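Side-chain contacts in SAM-dependent methyltransferase (Exiguobacterium sibiricum 255-15, PDB 3D2L), which probably transfers a methyl group from S-adenosylmethionine to a substrate not yet identified, using a Rossmann-like methyltransferase domain: residues Asp17-Tyr20 and Pro21-Val24; Val24-Val27 and Leu28-Val31. All coordinates share one frame; numbering follows the deposited sequence.

Contact 1: residues Asp17-Tyr20 and Pro21-Val24; sequences DVPY and PEWV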
loop_
_atom_site.group_PDB
_atom_site.type_symbol
_atom_site.label_atom_id
_atom_site.label_comp_id
_atom_site.label_asym_id
_atom_site.label_seq_id
_atom_site.Cartn_x
_atom_site.Cartn_y
_atom_site.Cartn_z
ATOM N N ASP A 17 3.099 0.241 -15.220
ATOM C CA ASP A 17 2.730 -1.137 -15.574
ATOM C C ASP A 17 2.234 -2.016 -14.411
ATOM O O ASP A 17 1.951 -3.194 -14.623
ATOM C CB ASP A 17 3.917 -1.838 -16.255
ATOM C CG ASP A 17 4.283 -1.205 -17.586
ATOM O OD1 ASP A 17 3.432 -0.486 -18.176
ATOM O OD2 ASP A 17 5.423 -1.446 -18.045
ATOM N N VAL A 18 2.149 -1.461 -13.202
ATOM C CA VAL A 18 1.626 -2.185 -12.027
ATOM C C VAL A 18 0.142 -2.450 -12.276
ATOM O O VAL A 18 -0.612 -1.513 -12.496
ATOM C CB VAL A 18 1.821 -1.379 -10.739
ATOM C CG1 VAL A 18 1.009 -1.976 -9.567
ATOM C CG2 VAL A 18 3.292 -1.320 -10.398
ATOM N N PRO A 19 -0.279 -3.724 -12.256
ATOM C CA PRO A 19 -1.666 -4.086 -12.568
ATOM C C PRO A 19 -2.618 -3.874 -11.400
ATOM O O PRO A 19 -3.159 -4.835 -10.848
ATOM C CB PRO A 19 -1.539 -5.574 -12.921
ATOM C CG PRO A 19 -0.473 -6.042 -11.989
ATOM C CD PRO A 19 0.527 -4.925 -11.937
ATOM N N TYR A 20 -2.823 -2.607 -11.040
ATOM C CA TYR A 20 -3.733 -2.214 -9.973
ATOM C C TYR A 20 -5.122 -2.815 -10.064
ATOM O O TYR A 20 -5.709 -3.152 -9.033
ATOM C CB TYR A 20 -3.844 -0.698 -9.905
ATOM C CG TYR A 20 -2.593 -0.051 -9.428
ATOM C CD1 TYR A 20 -2.165 -0.222 -8.121
ATOM C CD2 TYR A 20 -1.843 0.737 -10.270
ATOM C CE1 TYR A 20 -1.032 0.361 -7.679
ATOM C CE2 TYR A 20 -0.705 1.341 -9.826
ATOM C CZ TYR A 20 -0.310 1.168 -8.530
ATOM O OH TYR A 20 0.861 1.756 -8.087
ATOM N N PRO A 21 -5.675 -2.964 -11.289
ATOM C CA PRO A 21 -6.981 -3.591 -11.336
ATOM C C PRO A 21 -7.074 -4.997 -10.715
ATOM O O PRO A 21 -8.168 -5.448 -10.379
ATOM C CB PRO A 21 -7.295 -3.601 -12.832
ATOM C CG PRO A 21 -6.545 -2.450 -13.361
ATOM C CD PRO A 21 -5.248 -2.513 -12.620
ATOM N N GLU A 22 -5.955 -5.696 -10.587
ATOM C CA GLU A 22 -5.929 -6.997 -9.928
ATOM C C GLU A 22 -6.166 -6.840 -8.413
ATOM O O GLU A 22 -6.794 -7.694 -7.776
ATOM C CB GLU A 22 -4.586 -7.663 -10.154
ATOM C CG GLU A 22 -4.313 -8.058 -11.588
ATOM C CD GLU A 22 -4.652 -9.503 -11.863
ATOM O OE1 GLU A 22 -4.134 -10.385 -11.121
ATOM O OE2 GLU A 22 -5.392 -9.753 -12.844
ATOM N N TRP A 23 -5.647 -5.774 -7.822
ATOM C CA TRP A 23 -5.934 -5.528 -6.396
ATOM C C TRP A 23 -7.397 -5.164 -6.217
ATOM O O TRP A 23 -8.041 -5.614 -5.282
ATOM C CB TRP A 23 -5.076 -4.406 -5.818
ATOM C CG TRP A 23 -3.689 -4.773 -5.429
ATOM C CD1 TRP A 23 -3.254 -5.079 -4.171
ATOM C CD2 TRP A 23 -2.538 -4.827 -6.277
ATOM N NE1 TRP A 23 -1.917 -5.363 -4.196
ATOM C CE2 TRP A 23 -1.441 -5.177 -5.463
ATOM C CE3 TRP A 23 -2.324 -4.612 -7.648
ATOM C CZ2 TRP A 23 -0.143 -5.318 -5.969
ATOM C CZ3 TRP A 23 -1.026 -4.748 -8.152
ATOM C CH2 TRP A 23 0.038 -5.089 -7.317
ATOM N N VAL A 24 -7.915 -4.342 -7.126
ATOM C CA VAL A 24 -9.303 -3.907 -7.081
ATOM C C VAL A 24 -10.232 -5.095 -7.265
ATOM O O VAL A 24 -11.234 -5.208 -6.549
ATOM C CB VAL A 24 -9.585 -2.806 -8.142
ATOM C CG1 VAL A 24 -11.059 -2.450 -8.186
ATOM C CG2 VAL A 24 -8.761 -1.592 -7.824
#
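Val18 and Trp23 meet where the chain leaves a loop and enters helix 20-30, and the indole forms the dense side of this contact. CG1 of Val18 lies 3.7 Å from CZ3 of Trp23, the two side chains crossing obliquely. With CG1 anti to the backbone N (chi1 167°), the same methyl also sits over the centre of one face of the Tyr20 ring, 3.5 Å above its plane, and so touches both rings. Those rings, Tyr20 and the six-membered ring of Trp23, are themselves oblique, their planes 43° apart. Pro19 O lies at the edge of the indole, near its plane, 3.3 Å from Trp23 CE3. That oxygen also accepts the N-H of Glu22, O to N 2.9 Å, with the donor above the carbonyl plane. Pro19 is the centre of an inverse gamma turn, Tyr20 N bonding to Val18 O, that leads the chain into the helix. Tyr20 O takes a straight bond from Val24 N (3.1 Å, 165° at the hydrogen) and a weak one from Trp23 N. The opposite character belongs to Pro19, Pro21 and Glu22, which are exposed: Pro19 CB and Glu22 CG approach only to 4.0 Å, and the Glu22 chain bends at chi2 and leads its carboxylate away. Beyond the segments, Trp23 NE1 is hydrogen-bonded to Asp136 and the indole meets Phe224 edge-to-face, while Tyr20 packs on helix 46-51. Replacing the indole of Trp23 by an alanine is likely to leave the Asp136 carboxylate without this donor and Val18 CG1 without one of its aromatic neighbours. Carbonyls of Pro19 and Tyr20 thus accept N-H groups of the first helical turn, while the buried indole joins its apolar side to Asp136 through the NE1 hydrogen bond.

Contact 2: residues Val24-Val27 and Leu28-Val31; sequences VAWV and LEQV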
loop_
_atom_site.group_PDB
_atom_site.type_symbol
_atom_site.label_atom_id
_atom_site.label_comp_id
_atom_site.label_asym_id
_atom_site.label_seq_id
_atom_site.Cartn_x
_atom_site.Cartn_y
_atom_site.Cartn_z
ATOM N N VAL A 24 -7.915 -4.342 -7.126
ATOM C CA VAL A 24 -9.303 -3.907 -7.081
ATOM C C VAL A 24 -10.232 -5.095 -7.265
ATOM O O VAL A 24 -11.234 -5.208 -6.549
ATOM C CB VAL A 24 -9.585 -2.806 -8.142
ATOM C CG1 VAL A 24 -11.059 -2.450 -8.186
ATOM C CG2 VAL A 24 -8.761 -1.592 -7.824
ATOM N N ALA A 25 -9.904 -6.009 -8.184
ATOM C CA ALA A 25 -10.747 -7.185 -8.395
ATOM C C ALA A 25 -10.826 -8.013 -7.112
ATOM O O ALA A 25 -11.871 -8.564 -6.784
ATOM C CB ALA A 25 -10.252 -8.029 -9.605
ATOM N N TRP A 26 -9.732 -8.035 -6.352
ATOM C CA TRP A 26 -9.667 -8.749 -5.067
ATOM C C TRP A 26 -10.532 -8.078 -3.996
ATOM O O TRP A 26 -11.279 -8.739 -3.285
ATOM C CB TRP A 26 -8.200 -8.860 -4.615
ATOM C CG TRP A 26 -8.013 -9.354 -3.210
ATOM C CD1 TRP A 26 -8.372 -10.556 -2.726
ATOM C CD2 TRP A 26 -7.388 -8.659 -2.134
ATOM N NE1 TRP A 26 -8.055 -10.648 -1.407
ATOM C CE2 TRP A 26 -7.445 -9.503 -1.008
ATOM C CE3 TRP A 26 -6.803 -7.402 -2.002
ATOM C CZ2 TRP A 26 -6.899 -9.155 0.229
ATOM C CZ3 TRP A 26 -6.262 -7.043 -0.750
ATOM C CH2 TRP A 26 -6.314 -7.933 0.344
ATOM N N VAL A 27 -10.457 -6.757 -3.905
ATOM C CA VAL A 27 -11.269 -6.012 -2.952
ATOM C C VAL A 27 -12.750 -6.310 -3.277
ATOM O O VAL A 27 -13.538 -6.560 -2.376
ATOM C CB VAL A 27 -10.946 -4.480 -2.944
ATOM C CG1 VAL A 27 -11.927 -3.691 -2.009
ATOM C CG2 VAL A 27 -9.447 -4.200 -2.537
ATOM N N LEU A 28 -13.106 -6.299 -4.563
ATOM C CA LEU A 28 -14.488 -6.580 -5.008
ATOM C C LEU A 28 -15.006 -7.959 -4.544
ATOM O O LEU A 28 -16.217 -8.143 -4.363
ATOM C CB LEU A 28 -14.579 -6.404 -6.514
ATOM C CG LEU A 28 -14.572 -4.942 -6.952
ATOM C CD1 LEU A 28 -14.346 -4.820 -8.415
ATOM C CD2 LEU A 28 -15.883 -4.255 -6.546
ATOM N N GLU A 29 -14.098 -8.918 -4.340
ATOM C CA GLU A 29 -14.468 -10.239 -3.828
ATOM C C GLU A 29 -14.768 -10.245 -2.349
ATOM O O GLU A 29 -15.423 -11.170 -1.869
ATOM C CB GLU A 29 -13.340 -11.245 -4.054
ATOM C CG GLU A 29 -12.953 -11.417 -5.497
ATOM C CD GLU A 29 -11.773 -12.388 -5.678
ATOM O OE1 GLU A 29 -10.973 -12.586 -4.715
ATOM O OE2 GLU A 29 -11.657 -12.932 -6.802
ATOM N N GLN A 30 -14.270 -9.243 -1.618
ATOM C CA GLN A 30 -14.429 -9.170 -0.175
ATOM C C GLN A 30 -15.358 -8.107 0.348
ATOM O O GLN A 30 -15.873 -8.280 1.445
ATOM C CB GLN A 30 -13.069 -8.905 0.521
ATOM C CG GLN A 30 -11.938 -9.711 0.009
ATOM C CD GLN A 30 -12.191 -11.185 0.058
ATOM O OE1 GLN A 30 -12.934 -11.680 0.911
ATOM N NE2 GLN A 30 -11.565 -11.912 -0.866
ATOM N N VAL A 31 -15.554 -7.014 -0.395
ATOM C CA VAL A 31 -16.359 -5.885 0.094
ATOM C C VAL A 31 -17.369 -5.566 -0.957
ATOM O O VAL A 31 -16.985 -5.335 -2.092
ATOM C CB VAL A 31 -15.464 -4.630 0.394
ATOM C CG1 VAL A 31 -16.315 -3.412 0.926
ATOM C CG2 VAL A 31 -14.342 -5.008 1.368
#
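Val24-Val27 and Leu28-Val31 are successive turns of helix 20-30, and their backbone bonding is weak in the middle, at the carbonyls of Ala25 and Trp26, and firm again at Val27 O. Leu28 N gives Val24 O a good i to i+4 bond of 2.9 Å, but the bonds that Glu29 N makes to the carbonyls of Ala25 and Trp26 are weak, as is that of Gln30 N to Trp26 O. Val27 O accepts both Gln30 N and Val31 N. The Val31 N-H arrives almost end-on to the carbonyl, at a C=O...N angle of 175°, whereas Gln30 N stands well above the carbonyl plane. Among the side chains, Leu28 runs beside Val24 in the same direction, CD1 lying 4.1 Å from Val24 CG1. On another side of the helix the Trp26 indole has Gln30 CG over one face. The bend of Gln30 at chi2 (-56°) brings its NE2 to 3.8 Å from Trp26 NE1. Glu29 OE1 lies at the indole edge, 3.9 Å from Trp26 CD1, with the carboxylate plane turned 73° from the ring. Trp26 also packs edge-to-face on Phe237, and Val27 and Val31 both rest on Leu134 of strand 131-138. The helix end is therefore amphipathic: Val27, Val31 and the Trp26 indole pack against the sheet and Val24 against helix 46-51, while the exposed Glu29 keeps its charge on the outer side.

From the N terminus, the chain passes helix 9-14 and a loop before contact 1 closes the short turn from 17-20 into 21-24. Contact 2 follows directly, spanning 24-27 and 28-31 at the far end of the same helix 20-30. The two neither nest nor cross: they run in series, sharing Val24, with centres about 12 Å apart. Val24 bridges them, since its N-H is bonded back into contact 1 and its carbonyl forward into contact 2. Together they cover both ends of a helix that packs on helix 46-51, the first end reaching Asp136 and the second Leu134, both on strand 131-138 of the mixed sheet.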